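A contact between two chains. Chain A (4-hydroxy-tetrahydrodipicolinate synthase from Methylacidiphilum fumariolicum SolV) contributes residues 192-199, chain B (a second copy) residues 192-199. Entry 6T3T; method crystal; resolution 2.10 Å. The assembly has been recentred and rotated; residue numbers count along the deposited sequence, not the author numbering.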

# COMPACT_ATOMS: atom_id res chain seq x y z
N THR A 192 -17.97 12.70 1.31
CA THR A 192 -18.98 13.36 0.50
C THR A 192 -18.68 14.84 0.34
O THR A 192 -18.61 15.35 -0.78
N LEU A 193 -18.45 15.55 1.46
CA LEU A 193 -18.23 16.99 1.35
C LEU A 193 -17.00 17.34 0.52
O LEU A 193 -17.11 18.22 -0.35
N PRO A 194 -15.82 16.75 0.74
CA PRO A 194 -14.69 17.08 -0.16
C PRO A 194 -14.94 16.63 -1.60
O PRO A 194 -14.44 17.27 -2.53
N PHE A 195 -15.71 15.55 -1.81
CA PHE A 195 -16.05 15.13 -3.16
C PHE A 195 -16.86 16.21 -3.87
O PHE A 195 -16.59 16.56 -5.01
N LEU A 196 -17.88 16.75 -3.18
CA LEU A 196 -18.70 17.86 -3.68
C LEU A 196 -17.86 19.08 -4.08
O LEU A 196 -18.13 19.73 -5.10
N SER A 197 -16.85 19.42 -3.27
CA SER A 197 -16.08 20.64 -3.52
C SER A 197 -15.32 20.59 -4.85
O SER A 197 -15.00 21.63 -5.43
N VAL A 198 -15.01 19.40 -5.35
CA VAL A 198 -14.33 19.31 -6.64
C VAL A 198 -15.22 18.74 -7.74
O VAL A 198 -14.72 18.39 -8.80
N GLY A 199 -16.54 18.64 -7.51
CA GLY A 199 -17.45 18.40 -8.63
C GLY A 199 -18.45 17.25 -8.56
O GLY A 199 -19.31 17.13 -9.44
N THR B 192 -5.87 21.03 -2.16
CA THR B 192 -6.17 22.24 -1.40
C THR B 192 -7.67 22.47 -1.27
O THR B 192 -8.18 22.66 -0.15
N LEU B 193 -8.41 22.45 -2.39
CA LEU B 193 -9.84 22.74 -2.32
C LEU B 193 -10.59 21.74 -1.46
O LEU B 193 -11.41 22.16 -0.63
N PRO B 194 -10.40 20.42 -1.61
CA PRO B 194 -11.06 19.50 -0.67
C PRO B 194 -10.61 19.66 0.77
O PRO B 194 -11.44 19.45 1.67
N PHE B 195 -9.35 20.02 1.03
CA PHE B 195 -8.94 20.26 2.42
C PHE B 195 -9.70 21.45 2.99
O PHE B 195 -10.23 21.40 4.11
N LEU B 196 -9.74 22.55 2.24
CA LEU B 196 -10.50 23.73 2.65
C LEU B 196 -11.95 23.38 2.97
O LEU B 196 -12.52 23.88 3.95
N SER B 197 -12.57 22.50 2.17
CA SER B 197 -13.99 22.23 2.37
C SER B 197 -14.27 21.61 3.73
O SER B 197 -15.37 21.79 4.26
N VAL B 198 -13.31 20.91 4.33
CA VAL B 198 -13.51 20.29 5.64
C VAL B 198 -12.71 20.99 6.73
O VAL B 198 -12.51 20.41 7.79
N GLY B 199 -12.18 22.19 6.50
CA GLY B 199 -11.69 23.01 7.60
C GLY B 199 -10.24 23.44 7.55
O GLY B 199 -9.81 24.14 8.48

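Which side chains fill the space between the two short helices? The same four from each copy: L193(A), L193(B), S197(A) and S197(B) point toward the partner, P194(A), P194(B), V198(A) and V198(B) sideways. At the centre P194(A) CB meets P194(B) CB at 3.7 Å, and S197(A) CB lies 3.7 Å from S197(B) CB; P194(A) CA and P194(B) CA are 4.4 Å apart. F195(A) and F195(B) point away.

Why does serine, facing the partner, form no hydrogen bond across the contact? Its chi1 is p in both copies, 78° in S197(A) and 80° in S197(B), which turns the hydroxyl back onto its own helix. S197(A) OG donates to P194(A) O at 2.8 Å, and S197(B) OG to P194(B) O at 2.9 Å. The same carbonyl also takes a weak bond from the serine N, at 3.3 Å between S197(A) N and P194(A) O and likewise between S197(B) N and P194(B) O.

Do the two leucines pack alike? Not exactly. L193(A) is t, p, and its CD2 comes within 3.0 Å of S197(B) O, a tight approach; L193(B) is t, t, with CD1 3.4 Å from S197(A) O.

What closes the flanks? V198(A) and V198(B), both m, lay CG1 against proline: V198(A) CG1 is 3.6 Å from P194(B) CD, and V198(B) CG1 3.7 Å from P194(A) CD. No hydrogen bond crosses; the contacts are between apolar side chains, between the serine CB atoms, and between carbon and serine oxygens.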

# COMPACT_ATOMS: atom_id res chain seq x y z
CB THR A 192 -20.37 13.16 1.10
OG1 THR A 192 -20.76 11.80 0.96
CG2 THR A 192 -21.42 14.04 0.44
CB LEU A 193 -18.15 17.63 2.74
CG LEU A 193 -17.80 19.12 2.68
CD1 LEU A 193 -18.93 19.90 2.05
CD2 LEU A 193 -17.52 19.65 4.08
CB PRO A 194 -13.47 16.40 0.51
CG PRO A 194 -14.02 15.44 1.53
CD PRO A 194 -15.42 15.88 1.87
CB PHE A 195 -16.80 13.80 -3.15
CG PHE A 195 -15.89 12.56 -3.20
CD1 PHE A 195 -14.62 12.57 -2.68
CD2 PHE A 195 -16.32 11.38 -3.79
CE1 PHE A 195 -13.81 11.44 -2.72
CE2 PHE A 195 -15.51 10.24 -3.84
CZ PHE A 195 -14.26 10.28 -3.31
CB LEU A 196 -19.69 18.28 -2.58
CG LEU A 196 -21.08 17.66 -2.50
CD1 LEU A 196 -21.08 16.18 -2.83
CD2 LEU A 196 -21.63 17.90 -1.11
CB SER A 197 -15.08 20.87 -2.39
OG SER A 197 -13.97 20.00 -2.55
CB VAL A 198 -13.02 18.51 -6.51
CG1 VAL A 198 -12.08 19.24 -5.59
CG2 VAL A 198 -13.30 17.13 -5.95
CB THR B 192 -5.49 23.45 -2.05
OG1 THR B 192 -4.07 23.28 -1.98
CG2 THR B 192 -5.89 24.75 -1.33
CB LEU B 193 -10.46 22.80 -3.72
CG LEU B 193 -11.68 23.72 -4.00
CD1 LEU B 193 -12.15 23.57 -5.46
CD2 LEU B 193 -12.81 23.57 -3.05
CB PRO B 194 -10.72 18.10 -1.21
CG PRO B 194 -9.62 18.30 -2.21
CD PRO B 194 -9.82 19.68 -2.76
CB PHE B 195 -7.42 20.51 2.52
CG PHE B 195 -6.55 19.25 2.54
CD1 PHE B 195 -6.90 18.09 1.86
CD2 PHE B 195 -5.36 19.24 3.26
CE1 PHE B 195 -6.09 16.94 1.89
CE2 PHE B 195 -4.54 18.11 3.29
CZ PHE B 195 -4.91 16.96 2.61
CB LEU B 196 -10.42 24.80 1.55
CG LEU B 196 -9.20 25.71 1.33
CD1 LEU B 196 -7.82 25.07 1.48
CD2 LEU B 196 -9.30 26.34 -0.06
CB SER B 197 -14.56 21.34 1.25
OG SER B 197 -14.25 19.95 1.44
CB VAL B 198 -13.22 18.77 5.62
CG1 VAL B 198 -14.11 18.07 4.61
CG2 VAL B 198 -11.76 18.48 5.34